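Local coordinates for rhogap protein (Gallus gallus, PDB 1F7C) that stimulates GTP hydrolysis by the small GTPases RHOA and CDC42, acting here through the all-helical GTPase-activating (BH) domain of the longer GRAF protein, at residues 54-62 against 170-180; 61-72 against 92-103. One frame throughout, in Å; residues are numbered along the deposited sequence.

Contact 1 (54-62 against 170-180)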
loop_
_atom_site.group_PDB
_atom_site.type_symbol
_atom_site.label_atom_id
_atom_site.label_comp_id
_atom_site.label_asym_id
_atom_site.label_seq_id
_atom_site.Cartn_x
_atom_site.Cartn_y
_atom_site.Cartn_z
ATOM N N ASN A 54 -6.461 -4.481 15.820
ATOM C CA ASN A 54 -5.604 -4.675 16.992
ATOM C C ASN A 54 -4.562 -5.796 16.874
ATOM O O ASN A 54 -3.682 -5.906 17.733
ATOM C CB ASN A 54 -6.476 -4.904 18.244
ATOM C CG ASN A 54 -7.370 -3.708 18.568
ATOM O OD1 ASN A 54 -6.880 -2.609 18.814
ATOM N ND2 ASN A 54 -8.688 -3.924 18.566
ATOM N N GLU A 55 -4.663 -6.619 15.828
ATOM C CA GLU A 55 -3.729 -7.730 15.599
ATOM C C GLU A 55 -2.294 -7.244 15.491
ATOM O O GLU A 55 -2.016 -6.298 14.763
ATOM C CB GLU A 55 -4.095 -8.467 14.311
ATOM C CG GLU A 55 -5.318 -9.359 14.421
ATOM C CD GLU A 55 -4.997 -10.717 15.022
ATOM O OE1 GLU A 55 -5.950 -11.490 15.260
ATOM O OE2 GLU A 55 -3.799 -11.013 15.250
ATOM N N GLN A 56 -1.380 -7.895 16.204
ATOM C CA GLN A 56 0.020 -7.497 16.177
ATOM C C GLN A 56 0.709 -7.887 14.880
ATOM O O GLN A 56 0.462 -8.961 14.342
ATOM C CB GLN A 56 0.772 -8.113 17.355
ATOM C CG GLN A 56 0.243 -7.691 18.721
ATOM C CD GLN A 56 1.158 -8.113 19.862
ATOM O OE1 GLN A 56 1.643 -9.251 19.901
ATOM N NE2 GLN A 56 1.391 -7.198 20.803
ATOM N N GLY A 57 1.569 -7.000 14.381
ATOM C CA GLY A 57 2.300 -7.262 13.153
ATOM C C GLY A 57 1.491 -7.276 11.863
ATOM O O GLY A 57 1.823 -8.015 10.933
ATOM N N LEU A 58 0.432 -6.470 11.802
ATOM C CA LEU A 58 -0.405 -6.389 10.605
ATOM C C LEU A 58 0.448 -6.126 9.370
ATOM O O LEU A 58 1.188 -5.136 9.315
ATOM C CB LEU A 58 -1.430 -5.255 10.728
ATOM C CG LEU A 58 -2.742 -5.451 11.483
ATOM C CD1 LEU A 58 -3.500 -4.129 11.490
ATOM C CD2 LEU A 58 -3.584 -6.547 10.819
ATOM N N TYR A 59 0.332 -7.018 8.386
ATOM C CA TYR A 59 1.063 -6.914 7.125
ATOM C C TYR A 59 2.548 -7.303 7.210
ATOM O O TYR A 59 3.238 -7.356 6.198
ATOM C CB TYR A 59 0.907 -5.498 6.535
ATOM C CG TYR A 59 -0.521 -5.159 6.159
ATOM C CD1 TYR A 59 -1.290 -4.279 6.937
ATOM C CD2 TYR A 59 -1.116 -5.736 5.038
ATOM C CE1 TYR A 59 -2.622 -3.986 6.599
ATOM C CE2 TYR A 59 -2.447 -5.457 4.689
ATOM C CZ TYR A 59 -3.193 -4.582 5.468
ATOM O OH TYR A 59 -4.493 -4.309 5.107
ATOM N N ARG A 60 3.036 -7.570 8.415
ATOM C CA ARG A 60 4.422 -7.985 8.605
ATOM C C ARG A 60 4.397 -9.507 8.735
ATOM O O ARG A 60 5.235 -10.213 8.181
ATOM C CB ARG A 60 4.999 -7.362 9.883
ATOM C CG ARG A 60 6.428 -7.790 10.197
ATOM C CD ARG A 60 6.723 -7.688 11.686
ATOM N NE ARG A 60 6.930 -6.315 12.137
ATOM C CZ ARG A 60 6.750 -5.905 13.392
ATOM N NH1 ARG A 60 6.352 -6.768 14.320
ATOM N NH2 ARG A 60 6.979 -4.636 13.725
ATOM N N ILE A 61 3.411 -10.000 9.474
ATOM C CA ILE A 61 3.229 -11.425 9.697
ATOM C C ILE A 61 2.609 -12.025 8.452
ATOM O O ILE A 61 1.555 -11.583 8.001
ATOM C CB ILE A 61 2.296 -11.693 10.905
ATOM C CG1 ILE A 61 2.951 -11.177 12.189
ATOM C CG2 ILE A 61 1.974 -13.176 11.008
ATOM C CD1 ILE A 61 4.343 -11.745 12.447
ATOM N N VAL A 62 3.274 -13.035 7.905
ATOM C CA VAL A 62 2.817 -13.701 6.698
ATOM C C VAL A 62 1.925 -14.894 7.008
ATOM O O VAL A 62 2.175 -15.637 7.953
ATOM C CB VAL A 62 4.019 -14.166 5.870
ATOM C CG1 VAL A 62 3.546 -14.794 4.578
ATOM C CG2 VAL A 62 4.937 -12.979 5.594
ATOM N N LEU A 170 1.646 -2.655 16.959
ATOM C CA LEU A 170 3.089 -2.496 16.739
ATOM C C LEU A 170 3.468 -2.014 15.351
ATOM O O LEU A 170 4.642 -1.969 15.030
ATOM C CB LEU A 170 3.815 -3.820 16.997
ATOM C CG LEU A 170 3.337 -4.671 18.180
ATOM C CD1 LEU A 170 4.149 -5.969 18.250
ATOM C CD2 LEU A 170 3.469 -3.867 19.475
ATOM N N MET A 171 2.495 -1.658 14.521
ATOM C CA MET A 171 2.822 -1.211 13.172
ATOM C C MET A 171 2.833 0.298 12.998
ATOM O O MET A 171 1.825 0.910 12.658
ATOM C CB MET A 171 1.878 -1.850 12.154
ATOM C CG MET A 171 1.996 -3.374 12.076
ATOM S SD MET A 171 3.704 -3.988 11.830
ATOM C CE MET A 171 4.033 -3.451 10.106
ATOM N N THR A 172 3.995 0.888 13.240
ATOM C CA THR A 172 4.177 2.315 13.102
ATOM C C THR A 172 4.296 2.638 11.622
ATOM O O THR A 172 4.362 1.739 10.780
ATOM C CB THR A 172 5.472 2.780 13.784
ATOM O OG1 THR A 172 6.594 2.181 13.128
ATOM C CG2 THR A 172 5.477 2.377 15.254
ATOM N N VAL A 173 4.336 3.929 11.315
ATOM C CA VAL A 173 4.469 4.387 9.939
ATOM C C VAL A 173 5.736 3.771 9.334
ATOM O O VAL A 173 5.704 3.165 8.265
ATOM C CB VAL A 173 4.563 5.934 9.896
ATOM C CG1 VAL A 173 4.919 6.406 8.495
ATOM C CG2 VAL A 173 3.236 6.539 10.343
ATOM N N ALA A 174 6.849 3.915 10.044
ATOM C CA ALA A 174 8.121 3.377 9.588
ATOM C C ALA A 174 8.034 1.876 9.309
ATOM O O ALA A 174 8.539 1.412 8.288
ATOM C CB ALA A 174 9.201 3.671 10.617
ATOM N N ASN A 175 7.400 1.118 10.204
ATOM C CA ASN A 175 7.254 -0.322 10.005
ATOM C C ASN A 175 6.396 -0.661 8.782
ATOM O O ASN A 175 6.614 -1.669 8.119
ATOM C CB ASN A 175 6.629 -0.985 11.236
ATOM C CG ASN A 175 7.588 -1.087 12.401
ATOM O OD1 ASN A 175 8.797 -0.907 12.250
ATOM N ND2 ASN A 175 7.053 -1.394 13.577
ATOM N N LEU A 176 5.403 0.165 8.487
ATOM C CA LEU A 176 4.568 -0.100 7.336
ATOM C C LEU A 176 5.354 0.247 6.074
ATOM O O LEU A 176 5.215 -0.408 5.046
ATOM C CB LEU A 176 3.261 0.698 7.433
ATOM C CG LEU A 176 2.351 0.198 8.566
ATOM C CD1 LEU A 176 1.206 1.171 8.818
ATOM C CD2 LEU A 176 1.820 -1.190 8.215
ATOM N N GLY A 177 6.195 1.270 6.163
ATOM C CA GLY A 177 6.999 1.665 5.017
ATOM C C GLY A 177 7.920 0.546 4.554
ATOM O O GLY A 177 8.120 0.350 3.354
ATOM N N VAL A 178 8.474 -0.195 5.507
ATOM C CA VAL A 178 9.364 -1.308 5.198
ATOM C C VAL A 178 8.630 -2.424 4.469
ATOM O O VAL A 178 9.186 -3.050 3.565
ATOM C CB VAL A 178 10.006 -1.896 6.492
ATOM C CG1 VAL A 178 10.554 -3.293 6.231
ATOM C CG2 VAL A 178 11.125 -0.981 6.971
ATOM N N VAL A 179 7.387 -2.680 4.869
ATOM C CA VAL A 179 6.597 -3.733 4.241
ATOM C C VAL A 179 6.064 -3.354 2.869
ATOM O O VAL A 179 6.035 -4.175 1.962
ATOM C CB VAL A 179 5.378 -4.115 5.096
ATOM C CG1 VAL A 179 4.567 -5.182 4.387
ATOM C CG2 VAL A 179 5.827 -4.610 6.454
ATOM N N PHE A 180 5.651 -2.106 2.712
ATOM C CA PHE A 180 5.063 -1.680 1.449
ATOM C C PHE A 180 5.966 -0.979 0.448
ATOM O O PHE A 180 5.622 -0.895 -0.721
ATOM C CB PHE A 180 3.819 -0.817 1.720
ATOM C CG PHE A 180 2.632 -1.612 2.188
ATOM C CD1 PHE A 180 2.425 -1.858 3.547
ATOM C CD2 PHE A 180 1.735 -2.149 1.266
ATOM C CE1 PHE A 180 1.347 -2.627 3.981
ATOM C CE2 PHE A 180 0.657 -2.918 1.688
ATOM C CZ PHE A 180 0.461 -3.159 3.056
#
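M171 is a bump on the 170-180 side, and the hollow that takes it is walled by G57, L58 and R60 of loop 54-62. Its chain folds back on itself, chi2 at -52° and chi3 at -70°, which curls the thioether against the loop backbone. CG lies 3.4 Å from L58 O, SD comes 3.8 Å from G57 CA, and CE reaches on toward R60 CB. The R60 chain, bent at chi3, brings its guanidinium over this sulfur, and M171 SD sits beneath one face of the group near its rim, 3.8 Å from NH2. N175 meets the edge of the same group, yet R60 NH2 and N175 ND2, 3.2 Å apart, are both donors and make no bond; ND2 instead donates to L170 O at 2.9 Å, with that oxygen in the amide plane. Farther along helix 173-184, V179 packs CG1 beside the carbonyl oxygen of Y59. F180 then drives its ring edge into the face of Y59 as a T-shaped pair, centroids 5.3 Å apart and planes at 65°; the Y59 hydroxyl bonds H158 beyond. At the outer end L170 CD1 rests against the Q56 amide. R60 is the predicted arginine finger of this RhoGAP domain, probably stabilising the transition state of GTP hydrolysis in the partner GTPase. No hydrogen bond joins the two segments: the guanidinium meets this side through a sulfur and another donor, so no acceptor of 170-180 takes one of its N-H groups.

Contact 2 (61-72 against 92-103)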
loop_
_atom_site.group_PDB
_atom_site.type_symbol
_atom_site.label_atom_id
_atom_site.label_comp_id
_atom_site.label_asym_id
_atom_site.label_seq_id
_atom_site.Cartn_x
_atom_site.Cartn_y
_atom_site.Cartn_z
ATOM N N ILE A 61 3.411 -10.000 9.474
ATOM C CA ILE A 61 3.229 -11.425 9.697
ATOM C C ILE A 61 2.609 -12.025 8.452
ATOM O O ILE A 61 1.555 -11.583 8.001
ATOM C CB ILE A 61 2.296 -11.693 10.905
ATOM C CG1 ILE A 61 2.951 -11.177 12.189
ATOM C CG2 ILE A 61 1.974 -13.176 11.008
ATOM C CD1 ILE A 61 4.343 -11.745 12.447
ATOM N N VAL A 62 3.274 -13.035 7.905
ATOM C CA VAL A 62 2.817 -13.701 6.698
ATOM C C VAL A 62 1.925 -14.894 7.008
ATOM O O VAL A 62 2.175 -15.637 7.953
ATOM C CB VAL A 62 4.019 -14.166 5.870
ATOM C CG1 VAL A 62 3.546 -14.794 4.578
ATOM C CG2 VAL A 62 4.937 -12.979 5.594
ATOM N N GLY A 63 0.880 -15.072 6.211
ATOM C CA GLY A 63 -0.022 -16.188 6.427
ATOM C C GLY A 63 0.419 -17.431 5.670
ATOM O O GLY A 63 1.431 -17.417 4.967
ATOM N N VAL A 64 -0.339 -18.514 5.820
ATOM C CA VAL A 64 -0.027 -19.769 5.138
ATOM C C VAL A 64 -0.362 -19.630 3.655
ATOM O O VAL A 64 -1.535 -19.561 3.276
ATOM C CB VAL A 64 -0.845 -20.936 5.729
ATOM C CG1 VAL A 64 -0.495 -22.234 5.019
ATOM C CG2 VAL A 64 -0.568 -21.050 7.211
ATOM N N ASN A 65 0.672 -19.590 2.821
ATOM C CA ASN A 65 0.490 -19.442 1.381
ATOM C C ASN A 65 -0.682 -20.251 0.825
ATOM O O ASN A 65 -1.424 -19.780 -0.042
ATOM C CB ASN A 65 1.768 -19.845 0.650
ATOM C CG ASN A 65 1.780 -19.376 -0.784
ATOM O OD1 ASN A 65 0.813 -19.577 -1.521
ATOM N ND2 ASN A 65 2.879 -18.745 -1.193
ATOM N N SER A 66 -0.844 -21.468 1.327
ATOM C CA SER A 66 -1.917 -22.345 0.876
ATOM C C SER A 66 -3.284 -21.687 1.012
ATOM O O SER A 66 -4.074 -21.670 0.066
ATOM C CB SER A 66 -1.889 -23.655 1.672
ATOM O OG SER A 66 -0.637 -24.308 1.527
ATOM N N ARG A 67 -3.557 -21.143 2.192
ATOM C CA ARG A 67 -4.838 -20.499 2.445
ATOM C C ARG A 67 -4.957 -19.189 1.686
ATOM O O ARG A 67 -6.043 -18.818 1.242
ATOM C CB ARG A 67 -5.026 -20.249 3.940
ATOM C CG ARG A 67 -4.829 -21.480 4.800
ATOM C CD ARG A 67 -5.655 -21.392 6.065
ATOM N NE ARG A 67 -7.082 -21.422 5.761
ATOM C CZ ARG A 67 -8.046 -21.325 6.670
ATOM N NH1 ARG A 67 -7.744 -21.189 7.958
ATOM N NH2 ARG A 67 -9.317 -21.373 6.291
ATOM N N VAL A 68 -3.838 -18.488 1.535
ATOM C CA VAL A 68 -3.841 -17.217 0.822
ATOM C C VAL A 68 -4.340 -17.413 -0.605
ATOM O O VAL A 68 -5.363 -16.842 -0.999
ATOM C CB VAL A 68 -2.429 -16.595 0.781
ATOM C CG1 VAL A 68 -2.435 -15.340 -0.077
ATOM C CG2 VAL A 68 -1.970 -16.262 2.189
ATOM N N GLN A 69 -3.617 -18.232 -1.369
ATOM C CA GLN A 69 -3.969 -18.518 -2.760
ATOM C C GLN A 69 -5.429 -18.931 -2.901
ATOM O O GLN A 69 -6.092 -18.580 -3.879
ATOM C CB GLN A 69 -3.080 -19.633 -3.319
ATOM C CG GLN A 69 -1.600 -19.300 -3.389
ATOM C CD GLN A 69 -1.331 -18.038 -4.179
ATOM O OE1 GLN A 69 -1.999 -17.764 -5.179
ATOM N NE2 GLN A 69 -0.342 -17.265 -3.744
ATOM N N LYS A 70 -5.922 -19.679 -1.920
ATOM C CA LYS A 70 -7.300 -20.147 -1.949
ATOM C C LYS A 70 -8.299 -19.007 -1.787
ATOM O O LYS A 70 -9.362 -19.018 -2.406
ATOM C CB LYS A 70 -7.528 -21.201 -0.862
ATOM C CG LYS A 70 -8.905 -21.839 -0.930
ATOM C CD LYS A 70 -9.071 -22.950 0.092
ATOM C CE LYS A 70 -10.476 -23.538 0.031
ATOM N NZ LYS A 70 -10.668 -24.614 1.043
ATOM N N LEU A 71 -7.964 -18.029 -0.951
ATOM C CA LEU A 71 -8.848 -16.887 -0.748
ATOM C C LEU A 71 -8.819 -16.045 -2.017
ATOM O O LEU A 71 -9.854 -15.562 -2.483
ATOM C CB LEU A 71 -8.390 -16.050 0.454
ATOM C CG LEU A 71 -9.075 -14.691 0.672
ATOM C CD1 LEU A 71 -10.580 -14.865 0.757
ATOM C CD2 LEU A 71 -8.543 -14.047 1.940
ATOM N N LEU A 72 -7.624 -15.885 -2.577
ATOM C CA LEU A 72 -7.453 -15.116 -3.803
ATOM C C LEU A 72 -8.332 -15.664 -4.921
ATOM O O LEU A 72 -9.107 -14.924 -5.530
ATOM C CB LEU A 72 -5.986 -15.130 -4.240
ATOM C CG LEU A 72 -5.087 -14.150 -3.487
ATOM C CD1 LEU A 72 -3.644 -14.298 -3.930
ATOM C CD2 LEU A 72 -5.577 -12.737 -3.756
ATOM N N TRP A 92 -11.828 -16.892 7.670
ATOM C CA TRP A 92 -10.522 -16.462 7.177
ATOM C C TRP A 92 -9.688 -15.690 8.200
ATOM O O TRP A 92 -10.139 -14.696 8.764
ATOM C CB TRP A 92 -10.707 -15.615 5.916
ATOM C CG TRP A 92 -11.236 -16.389 4.744
ATOM C CD1 TRP A 92 -12.464 -16.256 4.156
ATOM C CD2 TRP A 92 -10.556 -17.429 4.023
ATOM N NE1 TRP A 92 -12.589 -17.147 3.112
ATOM C CE2 TRP A 92 -11.432 -17.878 3.009
ATOM C CE3 TRP A 92 -9.290 -18.023 4.136
ATOM C CZ2 TRP A 92 -11.081 -18.897 2.112
ATOM C CZ3 TRP A 92 -8.943 -19.035 3.246
ATOM C CH2 TRP A 92 -9.835 -19.460 2.249
ATOM N N GLU A 93 -8.468 -16.160 8.428
ATOM C CA GLU A 93 -7.555 -15.523 9.371
ATOM C C GLU A 93 -7.093 -14.167 8.842
ATOM O O GLU A 93 -6.976 -13.974 7.629
ATOM C CB GLU A 93 -6.346 -16.427 9.601
ATOM C CG GLU A 93 -6.715 -17.795 10.142
ATOM C CD GLU A 93 -5.536 -18.749 10.173
ATOM O OE1 GLU A 93 -4.569 -18.489 10.927
ATOM O OE2 GLU A 93 -5.577 -19.761 9.434
ATOM N N ILE A 94 -6.832 -13.235 9.756
ATOM C CA ILE A 94 -6.376 -11.898 9.396
ATOM C C ILE A 94 -5.037 -11.970 8.644
ATOM O O ILE A 94 -4.850 -11.289 7.635
ATOM C CB ILE A 94 -6.221 -10.995 10.666
ATOM C CG1 ILE A 94 -7.601 -10.636 11.241
ATOM C CG2 ILE A 94 -5.449 -9.730 10.320
ATOM C CD1 ILE A 94 -8.455 -9.768 10.334
ATOM N N LYS A 95 -4.110 -12.786 9.143
ATOM C CA LYS A 95 -2.802 -12.960 8.514
ATOM C C LYS A 95 -2.994 -13.401 7.054
ATOM O O LYS A 95 -2.206 -13.063 6.176
ATOM C CB LYS A 95 -1.996 -14.018 9.281
ATOM C CG LYS A 95 -2.686 -15.387 9.337
ATOM C CD LYS A 95 -2.163 -16.283 10.465
ATOM C CE LYS A 95 -0.674 -16.579 10.344
ATOM N NZ LYS A 95 -0.192 -17.528 11.397
ATOM N N THR A 96 -4.059 -14.157 6.813
ATOM C CA THR A 96 -4.393 -14.661 5.485
ATOM C C THR A 96 -4.935 -13.541 4.601
ATOM O O THR A 96 -4.596 -13.445 3.420
ATOM C CB THR A 96 -5.460 -15.778 5.581
ATOM O OG1 THR A 96 -4.928 -16.886 6.316
ATOM C CG2 THR A 96 -5.879 -16.246 4.204
ATOM N N ILE A 97 -5.785 -12.702 5.186
ATOM C CA ILE A 97 -6.388 -11.586 4.478
ATOM C C ILE A 97 -5.394 -10.471 4.138
ATOM O O ILE A 97 -5.523 -9.827 3.093
ATOM C CB ILE A 97 -7.560 -11.012 5.296
ATOM C CG1 ILE A 97 -8.649 -12.086 5.422
ATOM C CG2 ILE A 97 -8.093 -9.721 4.641
ATOM C CD1 ILE A 97 -9.779 -11.740 6.367
ATOM N N THR A 98 -4.405 -10.238 5.003
ATOM C CA THR A 98 -3.421 -9.190 4.728
ATOM C C THR A 98 -2.401 -9.701 3.720
ATOM O O THR A 98 -1.848 -8.928 2.937
ATOM C CB THR A 98 -2.660 -8.721 5.998
ATOM O OG1 THR A 98 -1.936 -9.815 6.564
ATOM C CG2 THR A 98 -3.633 -8.167 7.027
ATOM N N SER A 99 -2.146 -11.005 3.749
ATOM C CA SER A 99 -1.206 -11.594 2.808
ATOM C C SER A 99 -1.828 -11.616 1.416
ATOM O O SER A 99 -1.136 -11.423 0.419
ATOM C CB SER A 99 -0.812 -13.003 3.251
ATOM O OG SER A 99 0.189 -12.941 4.258
ATOM N N ALA A 100 -3.141 -11.821 1.357
ATOM C CA ALA A 100 -3.839 -11.842 0.086
ATOM C C ALA A 100 -3.677 -10.483 -0.573
ATOM O O ALA A 100 -3.397 -10.387 -1.770
ATOM C CB ALA A 100 -5.311 -12.146 0.295
ATOM N N LEU A 101 -3.854 -9.430 0.222
ATOM C CA LEU A 101 -3.734 -8.073 -0.274
ATOM C C LEU A 101 -2.336 -7.785 -0.824
ATOM O O LEU A 101 -2.199 -7.184 -1.891
ATOM C CB LEU A 101 -4.091 -7.080 0.839
ATOM C CG LEU A 101 -4.037 -5.589 0.500
ATOM C CD1 LEU A 101 -5.043 -4.834 1.347
ATOM C CD2 LEU A 101 -2.635 -5.047 0.718
ATOM N N LYS A 102 -1.300 -8.215 -0.111
ATOM C CA LYS A 102 0.065 -7.966 -0.568
ATOM C C LYS A 102 0.448 -8.754 -1.829
ATOM O O LYS A 102 1.090 -8.212 -2.730
ATOM C CB LYS A 102 1.074 -8.262 0.550
ATOM C CG LYS A 102 0.883 -7.425 1.805
ATOM C CD LYS A 102 2.115 -7.442 2.692
ATOM C CE LYS A 102 2.507 -8.849 3.098
ATOM N NZ LYS A 102 3.829 -8.882 3.794
ATOM N N THR A 103 0.065 -10.024 -1.901
ATOM C CA THR A 103 0.402 -10.820 -3.078
ATOM C C THR A 103 -0.340 -10.308 -4.317
ATOM O O THR A 103 0.205 -10.341 -5.419
ATOM C CB THR A 103 0.106 -12.330 -2.863
ATOM O OG1 THR A 103 -1.304 -12.536 -2.743
ATOM C CG2 THR A 103 0.795 -12.832 -1.603
HETATM O O HOH W 1 -0.791 -9.816 8.955
HETATM O O HOH W 2 0.813 -10.280 5.678
HETATM O O HOH W 3 -2.734 -18.267 7.078
#
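W92 lies across the side of helix 65-76, where that helix packs on helix 94-106 of the all-helical RhoGAP fold, the segment axes 8.8 Å apart and crossing at -65°. R67 can be followed outward from the backbone. Its CB touches the T96 methyl CG2, while CD passes E93 OE2. The bend at chi3 turns the guanidinium back between E93 and W92: NE and NH2 each come 3.9 Å from W92 CZ3, and NH1 donates to E93 OE2 at 3.0 Å. This salt bridge uses the anti lone pair of the carboxylate oxygen and is far from straight, 134° at the hydrogen. With an alanine in place of R67, the E93 carboxylate would probably lose its charged mate and W92 CZ3 the packing of the guanidinium. One turn on, L71 sends CD1 over the five-membered ring of W92, 3.9 Å from its centroid, a CH-pi contact, and its other methyl, CD2, enters between I97 and A100. V68 is a knob in the hole formed by T96, S99, A100 and T103, with CG2 3.6 Å from S99 CB. Before the helix G63 runs so close to K95 and T96 that a CB would clash with K95 O. Two waters join I61 O to T98 OG1, one of them also bonding S99 OG, and a third bridges V64 N and T96 OG1. Here S99 OG accepts the nearly straight bond from G63 N, 3.0 Å long and 168° at the hydrogen.

Contact 2 is nested within the chain loop closed by contact 1, and I61 and V62 belong to both, so the loop of the predicted arginine finger runs directly into helix 65-76. Helix 94-106, one side of contact 2, also packs on contact 1: K102 NZ probably hydrogen-bonds Y59 O while its CD packs on V179, T98 lies against the Y59 ring, and I94 against L58. Each contact is partly buried. Contact 1 has its aromatic pair inside and its arginine at the surface, with no direct hydrogen bond between segments. Contact 2, the larger interface, adds a salt bridge, a backbone-to-serine bond and bridging waters around an apolar helix-helix seam.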